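Local coordinates for protein beta-galactosidase (Trichoderma reesei, PDB 3OG2) that probably hydrolyses terminal non-reducing beta-D-galactose residues from beta-D-galactosides, as a family 35 glycoside hydrolase built around a TIM barrel, at residues V77-L82 and D151-H156; P99-A104 and A158-K163. All blocks are in the same frame, centred on the assembly; numbering follows the deposited sequence.

Contact 1. Residues V77-L82 and D151-H156; sequences VDWALL and DNYVAH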
loop_
_atom_site.group_PDB
_atom_site.type_symbol
_atom_site.label_atom_id
_atom_site.label_comp_id
_atom_site.label_asym_id
_atom_site.label_seq_id
_atom_site.Cartn_x
_atom_site.Cartn_y
_atom_site.Cartn_z
ATOM N N VAL A 77 0.705 -3.446 11.546
ATOM C CA VAL A 77 0.917 -2.426 12.587
ATOM C C VAL A 77 2.414 -2.258 12.741
ATOM O O VAL A 77 3.134 -3.287 12.741
ATOM C CB VAL A 77 0.284 -2.821 13.925
ATOM C CG1 VAL A 77 0.486 -1.682 14.923
ATOM C CG2 VAL A 77 -1.174 -3.204 13.768
ATOM N N ASP A 78 2.905 -1.020 12.828
ATOM C CA ASP A 78 4.338 -0.748 12.916
ATOM C C ASP A 78 4.713 -0.456 14.356
ATOM O O ASP A 78 4.440 0.640 14.894
ATOM C CB ASP A 78 4.640 0.441 11.983
ATOM C CG ASP A 78 6.093 0.771 11.917
ATOM O OD1 ASP A 78 6.950 0.204 12.619
ATOM O OD2 ASP A 78 6.445 1.688 11.074
ATOM N N TRP A 79 5.373 -1.430 14.990
ATOM C CA TRP A 79 5.750 -1.333 16.408
ATOM C C TRP A 79 6.578 -0.074 16.651
ATOM O O TRP A 79 6.392 0.597 17.686
ATOM C CB TRP A 79 6.533 -2.630 16.727
ATOM C CG TRP A 79 7.128 -2.739 18.089
ATOM C CD1 TRP A 79 6.913 -1.981 19.240
ATOM C CD2 TRP A 79 8.099 -3.735 18.462
ATOM N NE1 TRP A 79 7.688 -2.457 20.261
ATOM C CE2 TRP A 79 8.428 -3.530 19.818
ATOM C CE3 TRP A 79 8.718 -4.772 17.772
ATOM C CZ2 TRP A 79 9.344 -4.324 20.491
ATOM C CZ3 TRP A 79 9.628 -5.568 18.424
ATOM C CH2 TRP A 79 9.932 -5.332 19.777
ATOM N N ALA A 80 7.496 0.259 15.762
ATOM C CA ALA A 80 8.418 1.387 15.966
ATOM C C ALA A 80 7.650 2.700 16.189
ATOM O O ALA A 80 8.192 3.601 16.829
ATOM C CB ALA A 80 9.342 1.544 14.761
ATOM N N LEU A 81 6.412 2.811 15.663
ATOM C CA LEU A 81 5.627 4.053 15.909
ATOM C C LEU A 81 4.879 4.038 17.224
ATOM O O LEU A 81 4.510 5.130 17.680
ATOM C CB LEU A 81 4.634 4.233 14.740
ATOM C CG LEU A 81 5.333 4.564 13.388
ATOM C CD1 LEU A 81 4.279 4.488 12.280
ATOM C CD2 LEU A 81 5.976 5.928 13.452
ATOM N N LEU A 82 4.635 2.824 17.766
ATOM C CA LEU A 82 3.777 2.719 18.954
ATOM C C LEU A 82 4.537 2.497 20.224
ATOM O O LEU A 82 3.940 2.607 21.309
ATOM C CB LEU A 82 2.803 1.541 18.748
ATOM C CG LEU A 82 1.996 1.624 17.457
ATOM C CD1 LEU A 82 0.889 0.570 17.493
ATOM C CD2 LEU A 82 1.366 3.000 17.241
ATOM N N ASP A 151 7.276 -8.256 24.442
ATOM C CA ASP A 151 6.081 -8.648 25.194
ATOM C C ASP A 151 5.119 -7.495 25.401
ATOM O O ASP A 151 3.890 -7.677 25.273
ATOM C CB ASP A 151 6.444 -9.162 26.599
ATOM C CG ASP A 151 7.015 -10.575 26.576
ATOM O OD1 ASP A 151 6.717 -11.367 25.655
ATOM O OD2 ASP A 151 7.717 -10.915 27.560
ATOM N N ASN A 152 5.585 -6.325 25.779
ATOM C CA ASN A 152 4.685 -5.215 26.068
ATOM C C ASN A 152 3.941 -4.821 24.797
ATOM O O ASN A 152 2.716 -4.588 24.853
ATOM C CB ASN A 152 5.521 -4.035 26.610
ATOM C CG ASN A 152 4.622 -2.907 27.094
ATOM O OD1 ASN A 152 3.643 -3.104 27.811
ATOM N ND2 ASN A 152 4.969 -1.672 26.724
ATOM N N TYR A 153 4.615 -4.735 23.673
ATOM C CA TYR A 153 3.948 -4.356 22.430
ATOM C C TYR A 153 2.916 -5.390 22.080
ATOM O O TYR A 153 1.764 -5.037 21.758
ATOM C CB TYR A 153 5.025 -4.257 21.301
ATOM C CG TYR A 153 4.370 -4.192 19.948
ATOM C CD1 TYR A 153 3.658 -3.038 19.530
ATOM C CD2 TYR A 153 4.447 -5.265 19.063
ATOM C CE1 TYR A 153 3.050 -3.025 18.244
ATOM C CE2 TYR A 153 3.856 -5.250 17.834
ATOM C CZ TYR A 153 3.160 -4.128 17.423
ATOM O OH TYR A 153 2.574 -4.104 16.185
ATOM N N VAL A 154 3.248 -6.680 22.120
ATOM C CA VAL A 154 2.231 -7.655 21.669
ATOM C C VAL A 154 1.066 -7.684 22.611
ATOM O O VAL A 154 -0.108 -7.743 22.182
ATOM C CB VAL A 154 2.826 -9.059 21.434
ATOM C CG1 VAL A 154 1.728 -9.987 20.948
ATOM C CG2 VAL A 154 4.000 -8.944 20.429
ATOM N N ALA A 155 1.313 -7.594 23.930
ATOM C CA ALA A 155 0.212 -7.607 24.870
ATOM C C ALA A 155 -0.761 -6.484 24.579
ATOM O O ALA A 155 -1.986 -6.683 24.624
ATOM C CB ALA A 155 0.758 -7.518 26.295
ATOM N N HIS A 156 -0.231 -5.295 24.288
ATOM C CA HIS A 156 -1.092 -4.156 24.031
ATOM C C HIS A 156 -1.776 -4.261 22.676
ATOM O O HIS A 156 -3.002 -4.095 22.558
ATOM C CB HIS A 156 -0.277 -2.827 24.064
ATOM C CG HIS A 156 -0.051 -2.396 25.469
ATOM N ND1 HIS A 156 0.982 -2.847 26.287
ATOM C CD2 HIS A 156 -0.761 -1.486 26.195
ATOM C CE1 HIS A 156 0.867 -2.240 27.484
ATOM N NE2 HIS A 156 -0.182 -1.417 27.444
#

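Contact 2. Residues P99-A104 and A158-K163; sequences PFFEAA and ASIIAK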
loop_
_atom_site.group_PDB
_atom_site.type_symbol
_atom_site.label_atom_id
_atom_site.label_comp_id
_atom_site.label_asym_id
_atom_site.label_seq_id
_atom_site.Cartn_x
_atom_site.Cartn_y
_atom_site.Cartn_z
ATOM N N PRO A 99 -10.252 4.270 14.578
ATOM C CA PRO A 99 -10.943 4.763 13.364
ATOM C C PRO A 99 -10.821 3.845 12.166
ATOM O O PRO A 99 -11.663 3.830 11.278
ATOM C CB PRO A 99 -10.208 6.085 13.071
ATOM C CG PRO A 99 -9.681 6.513 14.438
ATOM C CD PRO A 99 -9.172 5.192 14.995
ATOM N N PHE A 100 -9.754 3.062 12.105
ATOM C CA PHE A 100 -9.534 2.100 11.046
ATOM C C PHE A 100 -10.567 0.972 11.218
ATOM O O PHE A 100 -11.246 0.612 10.237
ATOM C CB PHE A 100 -8.093 1.606 11.107
ATOM C CG PHE A 100 -7.645 0.794 9.901
ATOM C CD1 PHE A 100 -7.330 1.465 8.746
ATOM C CD2 PHE A 100 -7.482 -0.581 9.961
ATOM C CE1 PHE A 100 -6.803 0.789 7.665
ATOM C CE2 PHE A 100 -6.990 -1.283 8.856
ATOM C CZ PHE A 100 -6.664 -0.597 7.686
ATOM N N PHE A 101 -10.690 0.421 12.432
ATOM C CA PHE A 101 -11.724 -0.593 12.674
ATOM C C PHE A 101 -13.134 -0.086 12.387
ATOM O O PHE A 101 -13.950 -0.792 11.798
ATOM C CB PHE A 101 -11.648 -1.086 14.108
ATOM C CG PHE A 101 -10.346 -1.758 14.537
ATOM C CD1 PHE A 101 -9.586 -2.524 13.657
ATOM C CD2 PHE A 101 -9.883 -1.608 15.844
ATOM C CE1 PHE A 101 -8.403 -3.130 14.035
ATOM C CE2 PHE A 101 -8.683 -2.246 16.242
ATOM C CZ PHE A 101 -7.962 -3.007 15.332
ATOM N N GLU A 102 -13.394 1.153 12.853
ATOM C CA GLU A 102 -14.727 1.726 12.635
ATOM C C GLU A 102 -15.031 1.902 11.165
ATOM O O GLU A 102 -16.180 1.631 10.730
ATOM C CB GLU A 102 -14.841 3.051 13.414
ATOM C CG GLU A 102 -14.823 2.781 14.925
ATOM C CD GLU A 102 -15.067 4.007 15.768
ATOM O OE1 GLU A 102 -15.295 5.080 15.155
ATOM O OE2 GLU A 102 -15.035 3.912 17.026
ATOM N N ALA A 103 -14.028 2.349 10.410
ATOM C CA ALA A 103 -14.264 2.520 8.982
ATOM C C ALA A 103 -14.504 1.164 8.310
ATOM O O ALA A 103 -15.289 1.065 7.384
ATOM C CB ALA A 103 -13.086 3.216 8.309
ATOM N N ALA A 104 -13.809 0.118 8.753
ATOM C CA ALA A 104 -14.028 -1.214 8.172
ATOM C C ALA A 104 -15.471 -1.641 8.399
ATOM O O ALA A 104 -16.171 -2.094 7.490
ATOM C CB ALA A 104 -13.067 -2.248 8.784
ATOM N N ALA A 158 -2.198 -6.836 20.560
ATOM C CA ALA A 158 -3.065 -7.985 20.337
ATOM C C ALA A 158 -4.293 -7.840 21.180
ATOM O O ALA A 158 -5.344 -8.344 20.759
ATOM C CB ALA A 158 -2.314 -9.290 20.569
ATOM N N SER A 159 -4.255 -7.137 22.314
ATOM C CA SER A 159 -5.535 -6.941 23.026
ATOM C C SER A 159 -6.409 -5.913 22.318
ATOM O O SER A 159 -7.626 -6.093 22.300
ATOM C CB SER A 159 -5.260 -6.560 24.462
ATOM O OG SER A 159 -4.692 -5.289 24.598
ATOM N N ILE A 160 -5.814 -4.883 21.686
ATOM C CA ILE A 160 -6.588 -3.958 20.854
ATOM C C ILE A 160 -7.233 -4.708 19.708
ATOM O O ILE A 160 -8.423 -4.555 19.425
ATOM C CB ILE A 160 -5.651 -2.849 20.336
ATOM C CG1 ILE A 160 -5.340 -1.832 21.458
ATOM C CG2 ILE A 160 -6.209 -2.130 19.120
ATOM C CD1 ILE A 160 -4.153 -0.944 21.195
ATOM N N ILE A 161 -6.469 -5.561 19.034
ATOM C CA ILE A 161 -7.031 -6.342 17.918
ATOM C C ILE A 161 -8.087 -7.295 18.435
ATOM O O ILE A 161 -9.120 -7.543 17.804
ATOM C CB ILE A 161 -5.868 -7.026 17.210
ATOM C CG1 ILE A 161 -4.938 -5.985 16.528
ATOM C CG2 ILE A 161 -6.312 -8.073 16.204
ATOM C CD1 ILE A 161 -3.796 -6.679 15.783
ATOM N N ALA A 162 -7.848 -7.888 19.636
ATOM C CA ALA A 162 -8.779 -8.862 20.173
ATOM C C ALA A 162 -10.169 -8.239 20.349
ATOM O O ALA A 162 -11.199 -8.861 20.063
ATOM C CB ALA A 162 -8.312 -9.429 21.528
ATOM N N LYS A 163 -10.210 -6.986 20.815
ATOM C CA LYS A 163 -11.507 -6.326 21.038
ATOM C C LYS A 163 -12.248 -6.116 19.720
ATOM O O LYS A 163 -13.482 -6.072 19.742
ATOM C CB LYS A 163 -11.214 -4.999 21.763
ATOM C CG LYS A 163 -10.614 -5.190 23.138
ATOM C CD LYS A 163 -10.343 -3.929 23.918
ATOM C CE LYS A 163 -9.925 -4.221 25.330
ATOM N NZ LYS A 163 -8.585 -4.842 25.512
#

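Contact 1. Residues V77-L82 and D151-H156
W79 and Y153 lie against each other as an offset stack. Evidence for it is the 4.1 Å between the centroids of the five-membered ring of W79 and the ring of Y153, with planes inclined by only 17°. The displacement makes the fit reciprocal, each CB being a bump over the flat of its partner. W79 CB sits 3.7 Å from the centroid of the Y153 ring, 9° off its normal, while Y153 CB covers the five-membered ring of W79, 3.6 Å from its centroid. Between these two seats the rings overlap closely, W79 CD1 and Y153 CD1 being 3.4 Å apart. Both side chains set off with CG anti to the backbone N (chi1 167° in Y153), which lays the two rings alongside each other, with W79 CA and Y153 CA 7.0 Å apart. Aliphatic groups close the rim of the tyrosine: V77 CG1 meets Y153 OH at 3.4 Å near the ring plane, and L82 CD1 touches the same edge at Y153 CE1, 4.3 Å away. V77-L82 thus forms a shallow cup, with the indole as its wall and V77 and L82 on its lip, into which a single side chain of helix 144-163 fits. V77-L82 follows strand 72-76 of the TIM barrel, so the packing joins the loop after that strand to the helix after strand 110-116. Polar groups at the borders are accounted for by neighbours: Y153 OH donates to P115 O, and E83 takes W79 NE1 on OE1 and N152 ND2 on OE2. The chemistry implies a contact made across the segments by aromatic and CH-pi packing, with the buried hydroxyl fixed to the barrel strand and one carboxylate bridging the two sides.

Contact 2. Residues P99-A104 and A158-K163
A162 N donates to A158 O at 2.8 Å, closing the helical turn that brings I160 and I161 up to the ring of F101. One residue on, K163 N bonds to S159 O at 3.1 Å and, weakly, to I160 O. Against this surface F101 is the residue of P99-A104 that reaches A158-K163. The helices stand well apart here, F101 CA and I161 CA being 9.1 Å from each other, and the phenyl ring spans the gap. Its CG lies beside the backbone N and anti to the carbonyl carbon (chi1 -61°), with CE2 and CZ leading toward the other helix. CE2 meets I160 CG2 at 3.8 Å, near the ring plane, so the methyl abuts an edge of the phenyl. The two side chains cross at about a right angle. I160 holds CG2 beside its own carbonyl carbon, and F101 CE2 accordingly also comes within 3.9 Å of I160 O, while the rest of the isoleucine leads away. Further along the rim, F101 CZ approaches the backbone of I161, 4.3 Å from its CA. L111 and V172, on strands 110-116 and 172-177, also touch the F101 side chain, which places the ring at the layer where two consecutive outer helices of the TIM barrel settle on the strands beneath. Chemically, the interface between these segments is apolar: one aromatic edge rests on a methyl, with backbone atoms of I160 and I161 close by, which implies dispersion and shape as the source of cohesion here.

How the contacts relate
Contacts 1 and 2 share helix 144-163, using successive parts of it, and their centres are 14 Å apart. Because the helix runs back alongside the barrel, contact 1 lies nearer the galactose site and contact 2 deeper toward the starts of the strands. Side-chain separations bear this out: Y153 of contact 1 is about 6 Å from I119, against about 10 Å for I161 of contact 2. I161 is also about 9 Å from Y76, which V77 directly follows in the chain. Both Y76 and I119 bind beta-D-galactose, though no sugar occupies the site here. None of the residues known to bind galactose lies in either contact; contact 1 adjoins that shell, and contact 2 is barrel packing behind it.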